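Local coordinates for protein extracellular subtilisin-like serine proteinase (Vibrio sp. PA-44, PDB 1SH7) that probably cleaves peptide bonds as the catalytic domain of a cold-adapted, calcium-binding, subtilisin-like serine endopeptidase of the S8 family, at residues A[32-37]-A[113-118]; A[45-50]-A[89-94]. All coordinates share one frame; numbering follows the deposited sequence.

Overall arrangement
Both contacts are largely buried and meet on the parallel sheet of the subtilase fold, where strands 32-37 and 90-95 lie side by side; the centres of the two contacts are about 13 Å apart. Two probable hydrogen bonds join them, Ala-33 N to Asn-90 O at 2.8 Å and Val-94 N to Val-35 O at 2.9 Å. Their chemistry differs with place. Contact 1 packs helix 105-118 on a central strand through apolar side chains, with no hydrogen bond across. Contact 2 brings the turn ahead of edge strand 51-56 to the start of strand 90-95 and relies on two hydrogen bonds plus a looser apolar touch. Helix 105-118 follows strand 90-95 along the chain, so the two contacts involve consecutive elements.

Contact 1 (A[32-37]-A[113-118]); sequences TAYVID and DWVAQN
A helix packs on the central parallel sheet here: Tyr-34 and Ile-36 of strand 32-37 meet Val-115 and Trp-114 of helix 105-118. The short segments run nearly antiparallel, at 163°, with axes 10.1 Å apart, and no hydrogen bond crosses between them. Tyr-34 and Ile-36, two apart on the strand, both point to the helix, whereas the intervening Val-35 points away and touches Ile-78 of helix 70-79 instead. Val-115 sits between the two. Its CG2 lies 3.7 Å from Tyr-34 CB and 3.9 Å from Ile-36 CD1, so one methyl serves both strand residues. Val-115 and Tyr-34 lie alongside each other, pointing opposite ways, while the ends of Ile-36 and Val-115 meet. The Trp-114 side chain, with CG anti to the backbone N (chi1 -172°), swings its six-membered ring back to the strand, where CZ3 comes 3.9 Å from Tyr-34 CE1. The two side chains run roughly perpendicular in direction, but their rings approach obliquely, and Tyr-34 CD1 lies in the indole plane at its edge. Val-94 also touches Val-115, and Met-127 and Val-96 touch Ile-36, extending the apolar layer. Asp-37, the predicted charge-relay aspartate, ends the same strand and touches His-70. Such a layer, with helices on both sides of a parallel sheet and a catalytic residue at a strand's C-terminal end, is characteristic of the subtilisin-like alpha/beta fold.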
ATOM      1  N   THR A  32       3.847  11.145  -5.861  1.00 12.88           N
ATOM      2  CA  THR A  32       3.031  11.472  -4.716  1.00 11.49           C
ATOM      3  C   THR A  32       2.166  10.251  -4.394  1.00 11.28           C
ATOM      4  O   THR A  32       1.557   9.677  -5.291  1.00 11.98           O
ATOM      5  CB  THR A  32       2.185  12.705  -5.024  1.00 11.94           C
ATOM      6  OG1 THR A  32       3.022  13.859  -5.285  1.00 10.75           O
ATOM      7  CG2 THR A  32       1.332  13.128  -3.825  1.00 11.14           C
ATOM      8  N   ALA A  33       2.139   9.875  -3.120  1.00 10.82           N
ATOM      9  CA  ALA A  33       1.291   8.793  -2.635  1.00 10.86           C
ATOM     10  C   ALA A  33       0.181   9.410  -1.824  1.00 10.59           C
ATOM     11  O   ALA A  33       0.469  10.144  -0.877  1.00  8.99           O
ATOM     12  CB  ALA A  33       2.076   7.827  -1.772  1.00 11.69           C
ATOM     13  N   TYR A  34      -1.063   9.077  -2.196  1.00 10.42           N
ATOM     14  CA  TYR A  34      -2.258   9.552  -1.519  1.00 10.51           C
ATOM     15  C   TYR A  34      -2.717   8.467  -0.554  1.00 10.62           C
ATOM     16  O   TYR A  34      -3.052   7.367  -0.984  1.00 10.85           O
ATOM     17  CB  TYR A  34      -3.343   9.890  -2.544  1.00 10.90           C
ATOM     18  CG  TYR A  34      -2.968  11.073  -3.363  1.00 11.03           C
ATOM     19  CD1 TYR A  34      -3.291  12.374  -2.943  1.00 12.51           C
ATOM     20  CD2 TYR A  34      -2.237  10.919  -4.520  1.00  9.52           C
ATOM     21  CE1 TYR A  34      -2.895  13.474  -3.677  1.00 12.34           C
ATOM     22  CE2 TYR A  34      -1.824  12.029  -5.269  1.00 12.29           C
ATOM     23  CZ  TYR A  34      -2.157  13.300  -4.829  1.00 12.96           C
ATOM     24  OH  TYR A  34      -1.756  14.397  -5.563  1.00 14.46           O
ATOM     25  N   VAL A  35      -2.697   8.773   0.742  1.00 10.14           N
ATOM     26  CA  VAL A  35      -2.979   7.797   1.783  1.00 10.22           C
ATOM     27  C   VAL A  35      -4.383   8.007   2.283  1.00  9.85           C
ATOM     28  O   VAL A  35      -4.662   9.009   2.953  1.00 10.06           O
ATOM     29  CB  VAL A  35      -1.932   7.910   2.892  1.00  9.81           C
ATOM     30  CG1 VAL A  35      -2.199   6.941   4.012  1.00  8.99           C
ATOM     31  CG2 VAL A  35      -0.552   7.743   2.283  1.00 11.78           C
ATOM     32  N   ILE A  36      -5.288   7.105   1.880  1.00  9.75           N
ATOM     33  CA  ILE A  36      -6.714   7.233   2.160  1.00  9.75           C
ATOM     34  C   ILE A  36      -6.948   6.379   3.395  1.00 10.42           C
ATOM     35  O   ILE A  36      -6.979   5.168   3.331  1.00  9.01           O
ATOM     36  CB  ILE A  36      -7.569   6.770   0.950  1.00  9.74           C
ATOM     37  CG1 ILE A  36      -7.232   7.616  -0.305  1.00 12.33           C
ATOM     38  CG2 ILE A  36      -9.052   6.819   1.275  1.00 10.33           C
ATOM     39  CD1 ILE A  36      -7.806   7.066  -1.629  1.00 13.42           C
ATOM     40  N   ASP A  37      -7.083   7.029   4.532  1.00  9.93           N
ATOM     41  CA  ASP A  37      -6.965   6.322   5.795  1.00 11.46           C
ATOM     42  C   ASP A  37      -7.442   7.203   6.965  1.00 11.70           C
ATOM     43  O   ASP A  37      -8.342   8.025   6.780  1.00 10.32           O
ATOM     44  CB  ASP A  37      -5.509   5.871   5.969  1.00 10.82           C
ATOM     45  CG  ASP A  37      -5.386   4.562   6.685  1.00 13.56           C
ATOM     46  OD1 ASP A  37      -5.780   4.508   7.874  1.00 11.32           O
ATOM     47  OD2 ASP A  37      -4.834   3.564   6.169  1.00 12.39           O
ATOM     48  N   ASP A 113     -12.800  10.126  -4.825  1.00 13.42           N
ATOM     49  CA  ASP A 113     -13.092  11.165  -5.810  1.00 13.66           C
ATOM     50  C   ASP A 113     -12.115  12.348  -5.692  1.00 13.35           C
ATOM     51  O   ASP A 113     -11.698  12.929  -6.698  1.00 13.15           O
ATOM     52  CB  ASP A 113     -14.520  11.695  -5.611  1.00 13.57           C
ATOM     53  CG  ASP A 113     -15.592  10.728  -6.063  1.00 16.37           C
ATOM     54  OD1 ASP A 113     -16.788  11.077  -5.834  1.00 16.48           O
ATOM     55  OD2 ASP A 113     -15.364   9.631  -6.664  1.00 16.87           O
ATOM     56  N   TRP A 114     -11.762  12.711  -4.462  1.00 12.82           N
ATOM     57  CA  TRP A 114     -10.839  13.815  -4.229  1.00 12.02           C
ATOM     58  C   TRP A 114      -9.453  13.536  -4.809  1.00 11.49           C
ATOM     59  O   TRP A 114      -8.802  14.416  -5.382  1.00 10.70           O
ATOM     60  CB  TRP A 114     -10.733  14.098  -2.725  1.00 12.35           C
ATOM     61  CG  TRP A 114      -9.971  15.314  -2.408  1.00 11.74           C
ATOM     62  CD1 TRP A 114     -10.475  16.563  -2.214  1.00 12.07           C
ATOM     63  CD2 TRP A 114      -8.544  15.437  -2.288  1.00 13.39           C
ATOM     64  NE1 TRP A 114      -9.464  17.438  -1.922  1.00 11.10           N
ATOM     65  CE2 TRP A 114      -8.266  16.778  -1.972  1.00 13.40           C
ATOM     66  CE3 TRP A 114      -7.478  14.542  -2.363  1.00 14.29           C
ATOM     67  CZ2 TRP A 114      -6.968  17.243  -1.746  1.00 12.79           C
ATOM     68  CZ3 TRP A 114      -6.195  15.008  -2.159  1.00 14.01           C
ATOM     69  CH2 TRP A 114      -5.953  16.339  -1.871  1.00 14.57           C
ATOM     70  N   VAL A 115      -9.007  12.302  -4.646  1.00 11.83           N
ATOM     71  CA  VAL A 115      -7.727  11.875  -5.235  1.00 11.57           C
ATOM     72  C   VAL A 115      -7.811  11.932  -6.764  1.00 11.54           C
ATOM     73  O   VAL A 115      -6.937  12.505  -7.412  1.00 11.00           O
ATOM     74  CB  VAL A 115      -7.322  10.467  -4.736  1.00 11.23           C
ATOM     75  CG1 VAL A 115      -6.217   9.896  -5.560  1.00 12.41           C
ATOM     76  CG2 VAL A 115      -6.928  10.512  -3.239  1.00 12.64           C
ATOM     77  N   ALA A 116      -8.866  11.404  -7.360  1.00 12.36           N
ATOM     78  CA  ALA A 116      -9.007  11.495  -8.816  1.00 13.54           C
ATOM     79  C   ALA A 116      -8.981  12.968  -9.280  1.00 14.45           C
ATOM     80  O   ALA A 116      -8.289  13.320 -10.254  1.00 14.50           O
ATOM     81  CB  ALA A 116     -10.279  10.828  -9.284  1.00 13.83           C
ATOM     82  N   GLN A 117      -9.658  13.838  -8.538  1.00 14.60           N
ATOM     83  CA  GLN A 117      -9.762  15.243  -8.946  1.00 15.74           C
ATOM     84  C   GLN A 117      -8.476  16.056  -8.670  1.00 15.56           C
ATOM     85  O   GLN A 117      -8.228  17.045  -9.344  1.00 14.77           O
ATOM     86  CB  GLN A 117     -10.947  15.927  -8.277  0.65 15.72           C
ATOM     87  CG  GLN A 117     -12.303  15.440  -8.764  0.65 18.89           C
ATOM     88  CD  GLN A 117     -13.442  15.798  -7.815  0.65 22.81           C
ATOM     89  OE1 GLN A 117     -13.330  16.737  -7.024  0.65 26.49           O
ATOM     90  NE2 GLN A 117     -14.535  15.043  -7.887  0.65 24.75           N
ATOM     91  N   ASN A 118      -7.660  15.636  -7.704  1.00 15.31           N
ATOM     92  CA  ASN A 118      -6.572  16.471  -7.231  1.00 15.47           C
ATOM     93  C   ASN A 118      -5.171  15.928  -7.477  1.00 15.21           C
ATOM     94  O   ASN A 118      -4.199  16.607  -7.186  1.00 13.85           O
ATOM     95  CB  ASN A 118      -6.769  16.782  -5.729  1.00 15.81           C
ATOM     96  CG  ASN A 118      -7.974  17.673  -5.483  1.00 17.64           C
ATOM     97  OD1 ASN A 118      -9.091  17.184  -5.206  1.00 22.13           O
ATOM     98  ND2 ASN A 118      -7.779  18.972  -5.605  1.00 18.27           N
TER

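Contact 2 (A[45-50]-A[89-94]); sequences EEFGGR and VNIVGV
The backbone of Arg-50 meets that of Ile-91 where a type I' beta turn, Phe-47 to Arg-50, delivers the chain to strand 51-56: Ile-91 N donates to Arg-50 O over 2.9 Å in a nearly straight bond (N-H...O 177°). Ile-91 also pairs by backbone with Val-52, so this bond belongs to the start of the parallel pairing of strands 51-56 and 90-95 in the subtilase sheet. Within the turn, Arg-50 N bonds to Phe-47 O at 3.0 Å, and Gly-48 and Gly-49 occupy its corners with positive phi, as a type I' turn requires. Arg-50 makes the second bond across with its side chain. The chain bends at chi3 (-57°) and curls around the carbonyl oxygen of Val-89, with CB 3.4 Å and CD 3.5 Å from Val-89 O. Arg-50 NH2 then donates to that same oxygen at 2.9 Å, in the carbonyl plane and on a lone pair, although the oxygen lies somewhat out of the guanidinium plane. The same NH2 bonds to Gly-79 O, so two carbonyls grip this nitrogen and tie the turn to the end of helix 70-79. Beside these two bonds there is an apolar touch, and both of its residues, Phe-47 and Ile-91, also touch Ala-75 of helix 70-79. Phe-47 is directed toward the strand from its CB, and its ring atom CD1 meets Ile-91 CG1 in a loose fit at 4.3 Å.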
ATOM      1  N   GLU A  45       8.807  12.524  12.341  1.00 14.68           N
ATOM      2  CA  GLU A  45      10.202  12.668  11.883  1.00 15.08           C
ATOM      3  C   GLU A  45      10.527  11.816  10.666  1.00 14.87           C
ATOM      4  O   GLU A  45      11.470  12.091   9.925  1.00 15.39           O
ATOM      5  CB  GLU A  45      11.190  12.316  12.998  1.00 15.46           C
ATOM      6  CG  GLU A  45      11.205  10.845  13.410  1.00 17.40           C
ATOM      7  CD  GLU A  45      12.011  10.600  14.678  1.00 20.72           C
ATOM      8  OE1 GLU A  45      12.624  11.573  15.144  1.00 26.62           O
ATOM      9  OE2 GLU A  45      12.068   9.449  15.183  1.00 21.08           O
ATOM     10  N   GLU A  46       9.768  10.759  10.462  1.00 14.67           N
ATOM     11  CA  GLU A  46       9.997   9.873   9.319  1.00 14.75           C
ATOM     12  C   GLU A  46       9.781  10.559   7.987  1.00 14.81           C
ATOM     13  O   GLU A  46      10.316  10.120   6.970  1.00 15.48           O
ATOM     14  CB  GLU A  46       9.059   8.662   9.406  1.00 14.31           C
ATOM     15  CG  GLU A  46       9.592   7.515  10.236  1.00 14.75           C
ATOM     16  CD  GLU A  46      10.691   6.753   9.513  1.00 13.74           C
ATOM     17  OE1 GLU A  46      10.388   5.741   8.821  1.00  9.38           O
ATOM     18  OE2 GLU A  46      11.862   7.175   9.626  1.00 12.62           O
ATOM     19  N   PHE A  47       8.976  11.623   7.960  1.00 14.15           N
ATOM     20  CA  PHE A  47       8.658  12.214   6.689  1.00 15.11           C
ATOM     21  C   PHE A  47       9.578  13.357   6.283  1.00 15.41           C
ATOM     22  O   PHE A  47       9.627  13.680   5.107  1.00 15.95           O
ATOM     23  CB  PHE A  47       7.178  12.620   6.598  1.00 14.36           C
ATOM     24  CG  PHE A  47       6.220  11.486   6.912  1.00 13.99           C
ATOM     25  CD1 PHE A  47       6.249  10.308   6.178  1.00 12.47           C
ATOM     26  CD2 PHE A  47       5.311  11.594   7.962  1.00 13.31           C
ATOM     27  CE1 PHE A  47       5.390   9.233   6.492  1.00 12.51           C
ATOM     28  CE2 PHE A  47       4.463  10.532   8.283  1.00 14.01           C
ATOM     29  CZ  PHE A  47       4.519   9.336   7.534  1.00 13.87           C
ATOM     30  N   GLY A  48      10.296  13.963   7.226  1.00 16.50           N
ATOM     31  CA  GLY A  48      11.184  15.069   6.906  1.00 16.77           C
ATOM     32  C   GLY A  48      10.539  16.150   6.035  1.00 16.92           C
ATOM     33  O   GLY A  48      11.140  16.603   5.047  1.00 17.87           O
ATOM     34  N   GLY A  49       9.299  16.530   6.351  1.00 15.82           N
ATOM     35  CA  GLY A  49       8.596  17.535   5.577  1.00 15.65           C
ATOM     36  C   GLY A  49       7.905  17.125   4.284  1.00 15.26           C
ATOM     37  O   GLY A  49       7.203  17.945   3.688  1.00 15.24           O
ATOM     38  N   ARG A  50       8.036  15.865   3.871  1.00 15.14           N
ATOM     39  CA  ARG A  50       7.426  15.369   2.627  1.00 15.08           C
ATOM     40  C   ARG A  50       5.939  15.016   2.750  1.00 15.41           C
ATOM     41  O   ARG A  50       5.285  14.712   1.754  1.00 16.34           O
ATOM     42  CB  ARG A  50       8.194  14.146   2.109  1.00 15.01           C
ATOM     43  CG  ARG A  50       9.556  14.467   1.505  1.00 14.22           C
ATOM     44  CD  ARG A  50      10.512  13.262   1.321  1.00 14.01           C
ATOM     45  NE  ARG A  50      10.792  12.525   2.559  1.00 12.92           N
ATOM     46  CZ  ARG A  50      10.268  11.322   2.899  1.00 12.72           C
ATOM     47  NH1 ARG A  50      10.619  10.745   4.049  1.00 11.31           N
ATOM     48  NH2 ARG A  50       9.466  10.666   2.057  1.00 11.23           N
ATOM     49  N   VAL A  89       9.545  10.007  -1.399  1.00 12.58           N
ATOM     50  CA  VAL A  89       8.228  10.196  -1.988  1.00 11.99           C
ATOM     51  C   VAL A  89       7.498  11.337  -1.279  1.00 11.45           C
ATOM     52  O   VAL A  89       7.797  11.673  -0.139  1.00 10.63           O
ATOM     53  CB  VAL A  89       7.399   8.866  -1.931  1.00 10.80           C
ATOM     54  CG1 VAL A  89       6.873   8.618  -0.558  1.00 11.65           C
ATOM     55  CG2 VAL A  89       6.299   8.843  -2.983  1.00 11.83           C
ATOM     56  N   ASN A  90       6.576  11.969  -1.988  1.00 11.45           N
ATOM     57  CA  ASN A  90       5.645  12.893  -1.375  1.00 12.57           C
ATOM     58  C   ASN A  90       4.442  12.141  -0.834  1.00 12.19           C
ATOM     59  O   ASN A  90       3.937  11.204  -1.469  1.00 11.60           O
ATOM     60  CB  ASN A  90       5.217  13.954  -2.393  1.00 13.26           C
ATOM     61  CG  ASN A  90       6.384  14.762  -2.895  1.00 17.75           C
ATOM     62  OD1 ASN A  90       6.974  15.503  -2.124  1.00 18.25           O
ATOM     63  ND2 ASN A  90       6.756  14.594  -4.196  1.00 17.55           N
ATOM     64  N   ILE A  91       3.969  12.555   0.344  1.00 11.56           N
ATOM     65  CA  ILE A  91       2.820  11.935   0.990  1.00 11.75           C
ATOM     66  C   ILE A  91       1.720  12.982   1.134  1.00 10.94           C
ATOM     67  O   ILE A  91       2.018  14.100   1.573  1.00 10.69           O
ATOM     68  CB  ILE A  91       3.222  11.401   2.397  1.00 11.47           C
ATOM     69  CG1 ILE A  91       4.295  10.276   2.297  1.00 12.41           C
ATOM     70  CG2 ILE A  91       1.995  10.978   3.168  1.00 14.18           C
ATOM     71  CD1 ILE A  91       3.751   8.906   1.786  1.00 13.82           C
ATOM     72  N   VAL A  92       0.476  12.608   0.812  1.00 10.81           N
ATOM     73  CA  VAL A  92      -0.693  13.438   1.018  1.00 10.82           C
ATOM     74  C   VAL A  92      -1.723  12.672   1.826  1.00 11.55           C
ATOM     75  O   VAL A  92      -2.106  11.544   1.439  1.00 11.68           O
ATOM     76  CB  VAL A  92      -1.280  13.952  -0.331  1.00 10.94           C
ATOM     77  CG1 VAL A  92      -2.536  14.776  -0.077  1.00 12.26           C
ATOM     78  CG2 VAL A  92      -0.248  14.789  -1.081  1.00 11.64           C
ATOM     79  N   GLY A  93      -2.178  13.268   2.944  1.00 10.93           N
ATOM     80  CA  GLY A  93      -3.192  12.664   3.818  1.00 11.69           C
ATOM     81  C   GLY A  93      -4.605  12.887   3.315  1.00 11.69           C
ATOM     82  O   GLY A  93      -4.991  14.016   3.040  1.00 12.28           O
ATOM     83  N   VAL A  94      -5.370  11.812   3.146  1.00 11.36           N
ATOM     84  CA  VAL A  94      -6.796  11.901   2.778  1.00 12.28           C
ATOM     85  C   VAL A  94      -7.586  11.186   3.858  1.00 11.46           C
ATOM     86  O   VAL A  94      -7.738   9.965   3.858  1.00 12.28           O
ATOM     87  CB  VAL A  94      -7.072  11.306   1.380  1.00 12.04           C
ATOM     88  CG1 VAL A  94      -8.515  11.531   0.954  1.00 14.21           C
ATOM     89  CG2 VAL A  94      -6.123  11.914   0.352  1.00 13.56           C
TER